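PDB 5JVK: uncharacterized protein from Bacteroides cellulosilyticus, which probably hydrolyses O-glycosidic bonds, as a family 39 glycoside hydrolase of a gut symbiont. Local coordinates for residues Y118-T131 with H154-K168. Sequence-based numbering, arbitrary orientation.
Sequences YSKTFRLIRMAGFT and HMYQFVSASEKEGIK
The helices that follow the first and second strands of a (β/α)8 barrel meet on its outside, Tyr-118, Phe-122 and Arg-126 of helix 118-127 facing Gln-157, Phe-158, Ala-161 and Glu-165. The helix axes come within 9.5 Å and run at 45° to each other. Tyr-118 and Phe-122 bury the most surface in helix 118-127. The CB of Gln-157 sits over the centre of the Tyr-118 ring, a CH-pi contact 3.7 Å from its centroid. The Gln-157 amide then passes over the ring's rim, with NE2 3.6 Å from Tyr-118 CE2. The same tyrosine turns its edge into the face of Phe-158, a T-shaped pair with planes at 90°. CE1 of Tyr-118 lies over the middle of that face.

One turn on, Phe-122 is held between two aliphatic groups. Ala-161 CB covers one face toward the rim, 3.8 Å from Phe-122 CD1, and Ile-125 CD1 covers the opposite face. Phe-158 CD2 borders its edge at CZ. Ser-162 OG also approaches Phe-122 obliquely, but its hydrogen bond goes back to Phe-158 O (2.7 Å).

Glu-165 folds back at chi2 (-73°) and lays its carboxylate along helix 118-127. OE1 is 3.3 Å from Arg-126 CG, a contact of the oxygen with a methylene, not a salt bridge. Arg-126 instead sends NH2 to the carbonyl of Ile-97.

Deeper in, Ile-167 CD1 touches Ile-125 CG2 at 3.9 Å, and Ile-133 of strand 132-138 packs on Ile-167. Past the Schellman turn at Gly-129, the chain enters the barrel wall. There Lys-168 N bonds to Thr-131 O (2.9 Å), joining the starts of neighbouring parallel strands. Adjacent helices packed outside adjacent strands, in successive β-α-β crossovers, are the hallmark of the TIM barrel, the catalytic fold of family 39 glycoside hydrolases.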
loop_
_atom_site.group_PDB
_atom_site.type_symbol
_atom_site.label_atom_id
_atom_site.label_comp_id
_atom_site.label_asym_id
_atom_site.label_seq_id
_atom_site.Cartn_x
_atom_site.Cartn_y
_atom_site.Cartn_z
ATOM N N TYR A 118 13.059 -11.027 7.591
ATOM C CA TYR A 118 12.875 -10.019 6.539
ATOM C C TYR A 118 12.609 -10.626 5.161
ATOM O O TYR A 118 11.828 -10.072 4.388
ATOM C CB TYR A 118 14.071 -9.052 6.482
ATOM C CG TYR A 118 14.006 -7.963 7.535
ATOM C CD1 TYR A 118 13.684 -6.646 7.190
ATOM C CD2 TYR A 118 14.241 -8.248 8.880
ATOM C CE1 TYR A 118 13.614 -5.647 8.153
ATOM C CE2 TYR A 118 14.173 -7.255 9.850
ATOM C CZ TYR A 118 13.860 -5.956 9.482
ATOM O OH TYR A 118 13.790 -4.972 10.440
ATOM N N SER A 119 13.248 -11.755 4.857
ATOM C CA SER A 119 13.044 -12.431 3.570
ATOM C C SER A 119 11.606 -12.934 3.390
ATOM O O SER A 119 11.056 -12.844 2.295
ATOM C CB SER A 119 14.036 -13.587 3.402
ATOM O OG SER A 119 13.927 -14.503 4.476
ATOM N N LYS A 120 11.006 -13.445 4.465
ATOM C CA LYS A 120 9.615 -13.916 4.441
ATOM C C LYS A 120 8.628 -12.771 4.231
ATOM O O LYS A 120 7.748 -12.861 3.377
ATOM C CB LYS A 120 9.272 -14.664 5.735
ATOM C CG LYS A 120 7.879 -15.287 5.748
ATOM C CD LYS A 120 7.745 -16.401 6.779
ATOM C CE LYS A 120 7.831 -15.897 8.213
ATOM N NZ LYS A 120 6.686 -15.024 8.585
ATOM N N THR A 121 8.782 -11.706 5.017
ATOM C CA THR A 121 7.929 -10.517 4.911
ATOM C C THR A 121 8.031 -9.872 3.521
ATOM O O THR A 121 7.010 -9.504 2.944
ATOM C CB THR A 121 8.239 -9.489 6.033
ATOM O OG1 THR A 121 7.804 -10.018 7.294
ATOM C CG2 THR A 121 7.535 -8.150 5.802
ATOM N N PHE A 122 9.247 -9.762 2.986
ATOM C CA PHE A 122 9.449 -9.153 1.658
ATOM C C PHE A 122 9.042 -10.042 0.488
ATOM O O PHE A 122 8.742 -9.530 -0.590
ATOM C CB PHE A 122 10.878 -8.624 1.486
ATOM C CG PHE A 122 11.033 -7.208 1.949
ATOM C CD1 PHE A 122 11.105 -6.910 3.305
ATOM C CD2 PHE A 122 11.043 -6.164 1.032
ATOM C CE1 PHE A 122 11.217 -5.596 3.734
ATOM C CE2 PHE A 122 11.156 -4.851 1.454
ATOM C CZ PHE A 122 11.244 -4.564 2.806
ATOM N N ARG A 123 9.029 -11.355 0.699
ATOM C CA ARG A 123 8.436 -12.290 -0.263
ATOM C C ARG A 123 6.916 -12.089 -0.323
ATOM O O ARG A 123 6.322 -12.133 -1.403
ATOM C CB ARG A 123 8.779 -13.733 0.121
ATOM C CG ARG A 123 8.393 -14.796 -0.900
ATOM C CD ARG A 123 8.935 -16.158 -0.476
ATOM N NE ARG A 123 8.071 -17.267 -0.894
ATOM C CZ ARG A 123 8.123 -18.513 -0.410
ATOM N NH1 ARG A 123 9.007 -18.861 0.529
ATOM N NH2 ARG A 123 7.276 -19.434 -0.870
ATOM N N LEU A 124 6.301 -11.862 0.839
ATOM C CA LEU A 124 4.865 -11.578 0.922
ATOM C C LEU A 124 4.510 -10.199 0.351
ATOM O O LEU A 124 3.453 -10.040 -0.257
ATOM C CB LEU A 124 4.368 -11.706 2.367
ATOM C CG LEU A 124 4.416 -13.122 2.956
ATOM C CD1 LEU A 124 4.431 -13.098 4.474
ATOM C CD2 LEU A 124 3.249 -13.956 2.456
ATOM N N ILE A 125 5.389 -9.213 0.549
ATOM C CA ILE A 125 5.230 -7.887 -0.063
ATOM C C ILE A 125 5.315 -7.975 -1.590
ATOM O O ILE A 125 4.536 -7.317 -2.286
ATOM C CB ILE A 125 6.266 -6.863 0.479
ATOM C CG1 ILE A 125 5.983 -6.548 1.954
ATOM C CG2 ILE A 125 6.236 -5.562 -0.328
ATOM C CD1 ILE A 125 7.166 -5.988 2.720
ATOM N N ARG A 126 6.254 -8.777 -2.095
ATOM C CA ARG A 126 6.439 -8.974 -3.542
ATOM C C ARG A 126 5.199 -9.557 -4.224
ATOM O O ARG A 126 4.776 -9.062 -5.271
ATOM C CB ARG A 126 7.660 -9.871 -3.821
ATOM C CG ARG A 126 7.830 -10.336 -5.267
ATOM C CD ARG A 126 7.973 -9.182 -6.247
ATOM N NE ARG A 126 8.065 -9.660 -7.629
ATOM C CZ ARG A 126 7.041 -10.101 -8.368
ATOM N NH1 ARG A 126 5.795 -10.134 -7.886
ATOM N NH2 ARG A 126 7.263 -10.507 -9.617
ATOM N N MET A 127 4.627 -10.602 -3.631
ATOM C CA MET A 127 3.454 -11.274 -4.206
ATOM C C MET A 127 2.167 -10.432 -4.148
ATOM O O MET A 127 1.200 -10.740 -4.846
ATOM C CB MET A 127 3.238 -12.642 -3.539
ATOM C CG MET A 127 4.317 -13.661 -3.873
ATOM S SD MET A 127 3.989 -15.306 -3.202
ATOM C CE MET A 127 4.222 -15.017 -1.450
ATOM N N ALA A 128 2.150 -9.394 -3.308
ATOM C CA ALA A 128 1.065 -8.401 -3.300
ATOM C C ALA A 128 1.166 -7.386 -4.449
ATOM O O ALA A 128 0.214 -6.640 -4.692
ATOM C CB ALA A 128 1.024 -7.671 -1.967
ATOM N N GLY A 129 2.318 -7.339 -5.125
ATOM C CA GLY A 129 2.512 -6.523 -6.327
ATOM C C GLY A 129 3.205 -5.188 -6.108
ATOM O O GLY A 129 3.366 -4.423 -7.054
ATOM N N PHE A 130 3.630 -4.906 -4.877
ATOM C CA PHE A 130 4.239 -3.617 -4.548
ATOM C C PHE A 130 5.668 -3.502 -5.084
ATOM O O PHE A 130 6.411 -4.489 -5.113
ATOM C CB PHE A 130 4.246 -3.397 -3.034
ATOM C CG PHE A 130 2.874 -3.350 -2.416
ATOM C CD1 PHE A 130 2.065 -2.225 -2.567
ATOM C CD2 PHE A 130 2.391 -4.424 -1.671
ATOM C CE1 PHE A 130 0.800 -2.176 -1.997
ATOM C CE2 PHE A 130 1.129 -4.382 -1.096
ATOM C CZ PHE A 130 0.331 -3.256 -1.258
ATOM N N THR A 131 6.030 -2.294 -5.518
ATOM C CA THR A 131 7.397 -1.959 -5.945
ATOM C C THR A 131 8.093 -0.934 -5.043
ATOM O O THR A 131 9.246 -0.574 -5.298
ATOM C CB THR A 131 7.395 -1.386 -7.371
ATOM O OG1 THR A 131 6.582 -0.209 -7.405
ATOM C CG2 THR A 131 6.867 -2.409 -8.355
ATOM N N HIS A 154 18.624 -2.674 11.473
ATOM C CA HIS A 154 17.349 -2.808 10.755
ATOM C C HIS A 154 17.332 -2.096 9.392
ATOM O O HIS A 154 16.653 -2.557 8.478
ATOM C CB HIS A 154 16.147 -2.401 11.632
ATOM C CG HIS A 154 16.096 -0.945 11.991
ATOM N ND1 HIS A 154 15.402 -0.018 11.243
ATOM C CD2 HIS A 154 16.624 -0.264 13.036
ATOM C CE1 HIS A 154 15.519 1.174 11.802
ATOM N NE2 HIS A 154 16.255 1.051 12.891
ATOM N N MET A 155 18.097 -1.010 9.249
ATOM C CA MET A 155 18.205 -0.307 7.959
ATOM C C MET A 155 18.862 -1.141 6.861
ATOM O O MET A 155 18.358 -1.186 5.737
ATOM C CB MET A 155 18.958 1.020 8.105
ATOM C CG MET A 155 18.098 2.161 8.616
ATOM S SD MET A 155 16.754 2.617 7.500
ATOM C CE MET A 155 17.676 3.199 6.081
ATOM N N TYR A 156 19.985 -1.781 7.185
ATOM C CA TYR A 156 20.653 -2.699 6.253
ATOM C C TYR A 156 19.753 -3.888 5.897
ATOM O O TYR A 156 19.727 -4.319 4.742
ATOM C CB TYR A 156 21.992 -3.207 6.823
ATOM C CG TYR A 156 23.082 -2.150 6.932
ATOM C CD1 TYR A 156 23.536 -1.467 5.800
ATOM C CD2 TYR A 156 23.674 -1.845 8.162
ATOM C CE1 TYR A 156 24.533 -0.504 5.891
ATOM C CE2 TYR A 156 24.674 -0.883 8.262
ATOM C CZ TYR A 156 25.101 -0.218 7.123
ATOM O OH TYR A 156 26.090 0.734 7.210
ATOM N N GLN A 157 19.025 -4.403 6.891
ATOM C CA GLN A 157 18.051 -5.486 6.686
ATOM C C GLN A 157 16.924 -5.085 5.726
ATOM O O GLN A 157 16.620 -5.826 4.785
ATOM C CB GLN A 157 17.452 -5.952 8.026
ATOM C CG GLN A 157 18.414 -6.743 8.904
ATOM C CD GLN A 157 17.800 -7.138 10.240
ATOM O OE1 GLN A 157 17.547 -6.285 11.093
ATOM N NE2 GLN A 157 17.568 -8.435 10.435
ATOM N N PHE A 158 16.322 -3.920 5.975
ATOM C CA PHE A 158 15.257 -3.368 5.114
ATOM C C PHE A 158 15.711 -3.169 3.666
ATOM O O PHE A 158 15.035 -3.611 2.734
ATOM C CB PHE A 158 14.714 -2.027 5.662
ATOM C CG PHE A 158 13.470 -2.165 6.499
ATOM C CD1 PHE A 158 13.489 -1.904 7.868
ATOM C CD2 PHE A 158 12.267 -2.548 5.914
ATOM C CE1 PHE A 158 12.338 -2.029 8.634
ATOM C CE2 PHE A 158 11.114 -2.677 6.674
ATOM C CZ PHE A 158 11.149 -2.418 8.036
ATOM N N VAL A 159 16.860 -2.518 3.492
ATOM C CA VAL A 159 17.347 -2.132 2.164
ATOM C C VAL A 159 17.809 -3.338 1.333
ATOM O O VAL A 159 17.501 -3.413 0.143
ATOM C CB VAL A 159 18.452 -1.050 2.255
ATOM C CG1 VAL A 159 19.055 -0.747 0.885
ATOM C CG2 VAL A 159 17.882 0.228 2.859
ATOM N N SER A 160 18.534 -4.272 1.945
ATOM C CA SER A 160 18.997 -5.469 1.223
ATOM C C SER A 160 17.829 -6.384 0.837
ATOM O O SER A 160 17.796 -6.910 -0.278
ATOM C CB SER A 160 20.048 -6.242 2.031
ATOM O OG SER A 160 19.461 -6.969 3.093
ATOM N N ALA A 161 16.876 -6.556 1.754
ATOM C CA ALA A 161 15.651 -7.319 1.480
ATOM C C ALA A 161 14.795 -6.684 0.378
ATOM O O ALA A 161 14.157 -7.399 -0.394
ATOM C CB ALA A 161 14.830 -7.490 2.750
ATOM N N SER A 162 14.781 -5.352 0.310
ATOM C CA SER A 162 14.097 -4.633 -0.770
ATOM C C SER A 162 14.758 -4.878 -2.130
ATOM O O SER A 162 14.069 -5.000 -3.144
ATOM C CB SER A 162 14.063 -3.122 -0.494
ATOM O OG SER A 162 13.454 -2.821 0.748
ATOM N N GLU A 163 16.087 -4.936 -2.142
ATOM C CA GLU A 163 16.852 -5.132 -3.381
ATOM C C GLU A 163 16.715 -6.538 -3.973
ATOM O O GLU A 163 16.727 -6.690 -5.195
ATOM C CB GLU A 163 18.328 -4.777 -3.161
ATOM C CG GLU A 163 18.548 -3.277 -3.015
ATOM C CD GLU A 163 19.883 -2.899 -2.396
ATOM O OE1 GLU A 163 20.378 -1.795 -2.715
ATOM O OE2 GLU A 163 20.437 -3.676 -1.584
ATOM N N LYS A 164 16.575 -7.552 -3.120
ATOM C CA LYS A 164 16.344 -8.924 -3.590
ATOM C C LYS A 164 14.997 -9.085 -4.293
ATOM O O LYS A 164 14.891 -9.866 -5.236
ATOM C CB LYS A 164 16.460 -9.939 -2.443
ATOM C CG LYS A 164 17.879 -10.089 -1.912
ATOM C CD LYS A 164 18.083 -11.392 -1.154
ATOM C CE LYS A 164 19.546 -11.574 -0.769
ATOM N NZ LYS A 164 19.806 -12.917 -0.177
ATOM N N GLU A 165 13.983 -8.344 -3.840
ATOM C CA GLU A 165 12.637 -8.409 -4.427
ATOM C C GLU A 165 12.321 -7.247 -5.387
ATOM O O GLU A 165 11.172 -7.081 -5.791
ATOM C CB GLU A 165 11.585 -8.501 -3.310
ATOM C CG GLU A 165 11.722 -9.728 -2.402
ATOM C CD GLU A 165 11.298 -11.043 -3.048
ATOM O OE1 GLU A 165 10.895 -11.053 -4.231
ATOM O OE2 GLU A 165 11.368 -12.087 -2.361
ATOM N N GLY A 166 13.339 -6.469 -5.765
ATOM C CA GLY A 166 13.204 -5.403 -6.760
ATOM C C GLY A 166 12.307 -4.266 -6.315
ATOM O O GLY A 166 11.426 -3.835 -7.061
ATOM N N ILE A 167 12.540 -3.783 -5.097
ATOM C CA ILE A 167 11.688 -2.781 -4.463
ATOM C C ILE A 167 12.539 -1.563 -4.097
ATOM O O ILE A 167 13.627 -1.713 -3.546
ATOM C CB ILE A 167 10.994 -3.380 -3.215
ATOM C CG1 ILE A 167 9.947 -4.420 -3.642
ATOM C CG2 ILE A 167 10.334 -2.297 -2.367
ATOM C CD1 ILE A 167 9.496 -5.349 -2.534
ATOM N N LYS A 168 12.037 -0.369 -4.416
ATOM C CA LYS A 168 12.700 0.889 -4.058
ATOM C C LYS A 168 12.240 1.349 -2.671
ATOM O O LYS A 168 11.074 1.722 -2.514
ATOM C CB LYS A 168 12.376 1.983 -5.076
ATOM C CG LYS A 168 12.957 1.754 -6.459
ATOM C CD LYS A 168 12.747 2.980 -7.333
ATOM C CE LYS A 168 13.041 2.687 -8.796
ATOM N NZ LYS A 168 12.599 3.804 -9.676
#